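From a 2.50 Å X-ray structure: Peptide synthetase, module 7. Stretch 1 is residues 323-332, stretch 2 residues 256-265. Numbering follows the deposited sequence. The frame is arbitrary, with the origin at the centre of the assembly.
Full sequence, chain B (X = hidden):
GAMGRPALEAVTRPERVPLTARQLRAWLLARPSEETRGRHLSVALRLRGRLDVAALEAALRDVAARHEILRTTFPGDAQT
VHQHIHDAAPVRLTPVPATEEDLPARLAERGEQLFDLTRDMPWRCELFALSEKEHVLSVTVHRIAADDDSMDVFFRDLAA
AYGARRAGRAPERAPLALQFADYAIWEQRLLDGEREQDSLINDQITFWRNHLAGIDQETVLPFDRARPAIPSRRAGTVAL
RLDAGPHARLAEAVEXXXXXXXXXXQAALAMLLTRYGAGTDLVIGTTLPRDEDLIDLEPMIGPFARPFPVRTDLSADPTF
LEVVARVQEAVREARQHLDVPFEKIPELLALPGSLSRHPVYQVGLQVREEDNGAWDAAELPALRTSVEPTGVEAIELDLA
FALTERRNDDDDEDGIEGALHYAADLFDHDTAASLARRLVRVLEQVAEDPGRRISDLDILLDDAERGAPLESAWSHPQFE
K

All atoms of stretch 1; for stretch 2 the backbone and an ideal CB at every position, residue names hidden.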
ATOM      1  N   VAL B 323      28.583  17.541  -9.589  1.00 31.93           N
ATOM      2  CA  VAL B 323      28.228  17.237  -8.207  1.00 32.12           C
ATOM      3  C   VAL B 323      27.271  16.043  -8.138  1.00 34.55           C
ATOM      4  O   VAL B 323      27.431  15.156  -7.291  1.00 31.93           O
ATOM      5  CB  VAL B 323      27.594  18.431  -7.501  1.00 31.62           C
ATOM      6  CG1 VAL B 323      27.189  18.038  -6.086  1.00 27.65           C
ATOM      7  CG2 VAL B 323      28.561  19.612  -7.478  1.00 31.26           C
ATOM      8  N   VAL B 324      26.310  16.016  -9.060  1.00 33.62           N
ATOM      9  CA  VAL B 324      25.361  14.917  -9.186  1.00 32.34           C
ATOM     10  C   VAL B 324      26.072  13.588  -9.352  1.00 33.47           C
ATOM     11  O   VAL B 324      25.784  12.623  -8.645  1.00 35.25           O
ATOM     12  CB  VAL B 324      24.393  15.142 -10.382  1.00 35.66           C
ATOM     13  CG1 VAL B 324      23.642  13.860 -10.738  1.00 26.06           C
ATOM     14  CG2 VAL B 324      23.409  16.283 -10.057  1.00 33.24           C
ATOM     15  N   ALA B 325      27.012  13.547 -10.282  1.00 31.70           N
ATOM     16  CA  ALA B 325      27.752  12.330 -10.559  1.00 32.20           C
ATOM     17  C   ALA B 325      28.578  11.873  -9.343  1.00 32.98           C
ATOM     18  O   ALA B 325      28.682  10.665  -9.088  1.00 36.13           O
ATOM     19  CB  ALA B 325      28.647  12.527 -11.781  1.00 29.27           C
ATOM     20  N   ARG B 326      29.148  12.819  -8.586  1.00 30.81           N
ATOM     21  CA  ARG B 326      29.863  12.462  -7.345  1.00 33.06           C
ATOM     22  C   ARG B 326      28.915  11.920  -6.270  1.00 34.77           C
ATOM     23  O   ARG B 326      29.248  10.968  -5.557  1.00 33.85           O
ATOM     24  CB  ARG B 326      30.629  13.658  -6.778  1.00 31.26           C
ATOM     25  CG  ARG B 326      31.849  14.040  -7.556  1.00 27.06           C
ATOM     26  CD  ARG B 326      32.533  15.265  -6.978  1.00 28.10           C
ATOM     27  NE  ARG B 326      33.330  15.937  -8.005  1.00 31.96           N
ATOM     28  CZ  ARG B 326      33.984  17.082  -7.830  1.00 32.04           C
ATOM     29  NH1 ARG B 326      33.961  17.713  -6.657  1.00 28.30           N
ATOM     30  NH2 ARG B 326      34.671  17.594  -8.839  1.00 30.60           N
ATOM     31  N   VAL B 327      27.745  12.549  -6.148  1.00 32.27           N
ATOM     32  CA  VAL B 327      26.716  12.102  -5.217  1.00 34.43           C
ATOM     33  C   VAL B 327      26.272  10.697  -5.592  1.00 36.01           C
ATOM     34  O   VAL B 327      26.232   9.797  -4.756  1.00 33.79           O
ATOM     35  CB  VAL B 327      25.491  13.062  -5.214  1.00 35.05           C
ATOM     36  CG1 VAL B 327      24.237  12.383  -4.630  1.00 25.62           C
ATOM     37  CG2 VAL B 327      25.825  14.354  -4.481  1.00 27.84           C
ATOM     38  N   GLN B 328      25.969  10.521  -6.871  1.00 35.77           N
ATOM     39  CA  GLN B 328      25.402   9.285  -7.365  1.00 36.88           C
ATOM     40  C   GLN B 328      26.402   8.152  -7.220  1.00 40.75           C
ATOM     41  O   GLN B 328      26.038   7.032  -6.864  1.00 41.96           O
ATOM     42  CB  GLN B 328      24.965   9.459  -8.818  1.00 41.51           C
ATOM     43  CG  GLN B 328      24.515   8.187  -9.509  1.00 53.77           C
ATOM     44  CD  GLN B 328      24.063   8.445 -10.944  1.00 72.41           C
ATOM     45  OE1 GLN B 328      23.988   9.605 -11.388  1.00 67.56           O
ATOM     46  NE2 GLN B 328      23.760   7.369 -11.678  1.00 72.55           N
ATOM     47  N   GLU B 329      27.669   8.442  -7.474  1.00 37.13           N
ATOM     48  CA  GLU B 329      28.689   7.432  -7.281  1.00 39.25           C
ATOM     49  C   GLU B 329      28.802   7.043  -5.803  1.00 38.67           C
ATOM     50  O   GLU B 329      28.797   5.859  -5.473  1.00 38.97           O
ATOM     51  CB  GLU B 329      30.033   7.918  -7.800  1.00 40.33           C
ATOM     52  CG  GLU B 329      31.127   6.931  -7.551  1.00 46.40           C
ATOM     53  CD  GLU B 329      32.378   7.259  -8.324  1.00 70.88           C
ATOM     54  OE1 GLU B 329      33.301   7.854  -7.720  1.00 80.76           O
ATOM     55  OE2 GLU B 329      32.436   6.925  -9.532  1.00 78.98           O
ATOM     56  N   ALA B 330      28.887   8.042  -4.925  1.00 33.92           N
ATOM     57  CA  ALA B 330      28.961   7.815  -3.484  1.00 31.04           C
ATOM     58  C   ALA B 330      27.760   7.038  -2.941  1.00 35.67           C
ATOM     59  O   ALA B 330      27.924   6.130  -2.131  1.00 36.00           O
ATOM     60  CB  ALA B 330      29.098   9.141  -2.752  1.00 30.43           C
ATOM     61  N   VAL B 331      26.553   7.393  -3.379  1.00 34.77           N
ATOM     62  CA  VAL B 331      25.352   6.748  -2.869  1.00 31.99           C
ATOM     63  C   VAL B 331      25.300   5.285  -3.294  1.00 39.32           C
ATOM     64  O   VAL B 331      25.085   4.401  -2.464  1.00 38.89           O
ATOM     65  CB  VAL B 331      24.071   7.468  -3.342  1.00 38.62           C
ATOM     66  CG1 VAL B 331      22.831   6.665  -2.983  1.00 35.14           C
ATOM     67  CG2 VAL B 331      23.996   8.854  -2.741  1.00 33.04           C
ATOM     68  N   ARG B 332      25.505   5.047  -4.589  1.00 40.01           N
ATOM     69  CA  ARG B 332      25.554   3.706  -5.174  1.00 38.43           C
ATOM     70  C   ARG B 332      26.523   2.762  -4.428  1.00 43.60           C
ATOM     71  O   ARG B 332      26.196   1.604  -4.173  1.00 44.61           O
ATOM     72  CB  ARG B 332      25.924   3.825  -6.659  1.00 44.76           C
ATOM     73  CG  ARG B 332      26.725   2.688  -7.276  1.00 50.87           C
ATOM     74  CD  ARG B 332      26.597   2.755  -8.796  1.00 56.88           C
ATOM     75  NE  ARG B 332      25.189   2.841  -9.195  1.00 74.42           N
ATOM     76  CZ  ARG B 332      24.740   3.363 -10.339  1.00 82.55           C
ATOM     77  NH1 ARG B 332      25.591   3.866 -11.228  1.00 77.88           N
ATOM     78  NH2 ARG B 332      23.431   3.384 -10.593  1.00 71.06           N
ATOM     79  N   UNK B 256      19.232  11.996 -18.393  1.00 80.53           N
ATOM     80  CA  UNK B 256      20.624  12.174 -18.821  1.00 78.81           C
ATOM     81  C   UNK B 256      21.492  11.884 -17.589  1.00 80.95           C
ATOM     82  O   UNK B 256      21.421  12.614 -16.596  1.00 80.06           O
ATOM     83  CB  UNK B 256      20.877  13.577 -19.377  1.00 78.81           C
ATOM     84  N   UNK B 257      22.303  10.825 -17.672  1.00 79.38           N
ATOM     85  CA  UNK B 257      22.839  10.095 -16.504  1.00 78.81           C
ATOM     86  C   UNK B 257      21.692   9.394 -15.752  1.00 79.24           C
ATOM     87  O   UNK B 257      20.545   9.403 -16.205  1.00 78.75           O
ATOM     88  CB  UNK B 257      23.585  11.047 -15.567  1.00 78.81           C
ATOM     89  N   UNK B 258      21.991   8.772 -14.616  1.00 74.61           N
ATOM     90  CA  UNK B 258      21.029   7.861 -14.020  1.00 70.69           C
ATOM     91  C   UNK B 258      20.361   8.338 -12.753  1.00 70.11           C
ATOM     92  O   UNK B 258      19.633   7.582 -12.115  1.00 74.00           O
ATOM     93  CB  UNK B 258      21.723   6.529 -13.727  1.00 70.69           C
ATOM     94  N   UNK B 259      20.586   9.595 -12.392  1.00 61.73           N
ATOM     95  CA  UNK B 259      20.242  10.060 -11.053  1.00 59.70           C
ATOM     96  C   UNK B 259      18.780  10.458 -10.895  1.00 60.97           C
ATOM     97  O   UNK B 259      18.248  11.262 -11.655  1.00 58.10           O
ATOM     98  CB  UNK B 259      21.129  11.251 -10.684  1.00 59.70           C
ATOM     99  N   UNK B 260      18.143   9.909  -9.873  1.00 55.65           N
ATOM    100  CA  UNK B 260      16.777  10.283  -9.545  1.00 49.94           C
ATOM    101  C   UNK B 260      16.735  11.613  -8.797  1.00 43.55           C
ATOM    102  O   UNK B 260      17.765  12.151  -8.380  1.00 48.61           O
ATOM    103  CB  UNK B 260      16.113   9.186  -8.711  1.00 49.94           C
ATOM    104  N   UNK B 261      15.531  12.141  -8.626  1.00 43.39           N
ATOM    105  CA  UNK B 261      15.341  13.438  -8.002  1.00 41.12           C
ATOM    106  C   UNK B 261      15.955  13.572  -6.591  1.00 40.36           C
ATOM    107  O   UNK B 261      16.510  14.625  -6.278  1.00 38.90           O
ATOM    108  CB  UNK B 261      13.841  13.731  -7.929  1.00 41.12           C
ATOM    109  N   UNK B 262      15.846  12.530  -5.731  1.00 42.63           N
ATOM    110  CA  UNK B 262      16.455  12.721  -4.399  1.00 38.03           C
ATOM    111  C   UNK B 262      17.943  13.048  -4.455  1.00 32.91           C
ATOM    112  O   UNK B 262      18.436  13.828  -3.641  1.00 35.68           O
ATOM    113  CB  UNK B 262      16.254  11.463  -3.552  1.00 38.03           C
ATOM    114  N   UNK B 263      18.650  12.490  -5.426  1.00 35.84           N
ATOM    115  CA  UNK B 263      20.084  12.756  -5.535  1.00 36.52           C
ATOM    116  C   UNK B 263      20.364  14.135  -6.165  1.00 34.91           C
ATOM    117  O   UNK B 263      21.337  14.791  -5.811  1.00 34.35           O
ATOM    118  CB  UNK B 263      20.755  11.657  -6.362  1.00 36.52           C
ATOM    119  N   UNK B 264      19.511  14.572  -7.089  1.00 38.08           N
ATOM    120  CA  UNK B 264      19.645  15.900  -7.683  1.00 35.04           C
ATOM    121  C   UNK B 264      19.540  16.988  -6.634  1.00 34.84           C
ATOM    122  O   UNK B 264      20.322  17.938  -6.636  1.00 34.79           O
ATOM    123  CB  UNK B 264      18.581  16.113  -8.762  1.00 35.04           C
ATOM    124  N   UNK B 265      18.562  16.846  -5.747  1.00 33.48           N
ATOM    125  CA  UNK B 265      18.332  17.821  -4.682  1.00 33.68           C
ATOM    126  C   UNK B 265      19.468  17.736  -3.660  1.00 33.83           C
ATOM    127  O   UNK B 265      19.903  18.744  -3.097  1.00 31.70           O
ATOM    128  CB  UNK B 265      16.979  17.583  -4.008  1.00 33.68           C
TER

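Stretch 1 is helical throughout. V324, V327, Q328 and V331 line the side that meets stretch 2.

Position 256 lies beyond reach of stretch 1, so the contact sets no preference. The deposited residue is S256, poorly ordered.

At position 257, CA-to-CB points toward stretch 1, with the ideal CB of position 257 4.4 Å from Q328 OE1. Phi is positive (66°) and psi is -175°, a combination glycine adopts most easily. A small or polar side chain would also fit the space. The residue is A257, which touches the amide end of Q328 lightly.

Position 258 is tighter. The ideal CB of position 258 would lie 3.0 Å from Q328 NE2, too close for comfort. Phi/psi of -109/8 does not itself demand glycine, but the crowding favours it. The residue is G258. G258 CA packs 3.6 Å from Q328 NE2.

At position 259, CA-to-CB again points toward the helix. The ideal CB of position 259 is 3.6 Å from V324 CG1 and 3.4 Å from Q328 OE1. With neighbours this near, a small side chain such as Ala or Ser suits best. The residue is A259. A259 CB makes an apolar contact with V324 CG1 at 3.6 Å.

Position 260 points away from stretch 1 and sits just before a helix, where Asp, Ser, Thr or Asn is common. The residue is D260; its side chain makes no capping bond. D260 O accepts from the N of position 264 (3.3 Å).

Positions 261 and 262 are out of reach. The first turn of a helix tolerates proline, which lacks the amide hydrogen. The residues are M261 and P262.

Position 263 points toward stretch 1. The ideal CB of position 263 is 4.0 Å from V327 CG1, and the way is open along the helix to Q328 and V331. A long, flexible side chain suits, such as Gln, Met, Glu or Lys. The residue is Q263, with the largest covered area in the contact. Q263 OE1 lies 3.5 Å from Q328 CB, and Q263 NE2 3.4 Å from V331 CG1. These are packing contacts; no hydrogen bond joins the stretches.

At position 264, CA-to-CB points away, yet the ideal CB of position 264 is 5.0 Å from V324 CG2. A branched or flexible apolar chain could turn back to meet that methyl; Leu, Ile or Met would serve. The residue is L264, chi1 m and chi2 t, which brings L264 CD2 to 3.5 Å from V324 CG2.

Position 265 is out of reach, so many residues would do. It is V265.

Stretch 2, residues 256-265: SAGADMPQLV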
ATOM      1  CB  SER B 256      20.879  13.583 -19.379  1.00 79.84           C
ATOM      2  OG  SER B 256      21.326  14.488 -18.378  1.00 79.27           O
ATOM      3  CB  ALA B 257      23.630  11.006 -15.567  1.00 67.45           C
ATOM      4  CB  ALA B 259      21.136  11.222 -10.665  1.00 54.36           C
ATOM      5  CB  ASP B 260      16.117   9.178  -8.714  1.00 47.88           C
ATOM      6  CG  ASP B 260      16.934   8.815  -7.489  1.00 56.76           C
ATOM      7  OD1 ASP B 260      18.162   9.092  -7.486  1.00 59.04           O
ATOM      8  OD2 ASP B 260      16.356   8.257  -6.527  1.00 62.90           O
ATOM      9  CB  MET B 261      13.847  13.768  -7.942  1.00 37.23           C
ATOM     10  CG  MET B 261      13.549  15.158  -7.434  1.00 34.01           C
ATOM     11  SD  MET B 261      14.093  16.399  -8.630  1.00 39.87           S
ATOM     12  CE  MET B 261      13.361  15.804 -10.164  1.00 33.73           C
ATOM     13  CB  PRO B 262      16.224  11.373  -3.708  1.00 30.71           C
ATOM     14  CG  PRO B 262      15.006  10.823  -4.376  1.00 34.08           C
ATOM     15  CD  PRO B 262      15.075  11.269  -5.806  1.00 35.92           C
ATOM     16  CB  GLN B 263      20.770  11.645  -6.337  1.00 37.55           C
ATOM     17  CG  GLN B 263      20.659  10.263  -5.719  1.00 38.53           C
ATOM     18  CD  GLN B 263      21.384   9.193  -6.531  1.00 48.68           C
ATOM     19  OE1 GLN B 263      21.615   9.345  -7.729  1.00 56.17           O
ATOM     20  NE2 GLN B 263      21.761   8.110  -5.870  1.00 52.21           N
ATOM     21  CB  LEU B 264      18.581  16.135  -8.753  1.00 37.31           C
ATOM     22  CG  LEU B 264      18.667  15.308 -10.033  1.00 42.11           C
ATOM     23  CD1 LEU B 264      17.711  15.854 -11.050  1.00 46.45           C
ATOM     24  CD2 LEU B 264      20.051  15.319 -10.588  1.00 43.94           C
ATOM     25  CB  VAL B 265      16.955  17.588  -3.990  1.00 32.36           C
ATOM     26  CG1 VAL B 265      16.765  18.534  -2.826  1.00 26.73           C
ATOM     27  CG2 VAL B 265      15.812  17.747  -5.006  1.00 28.42           C
TER
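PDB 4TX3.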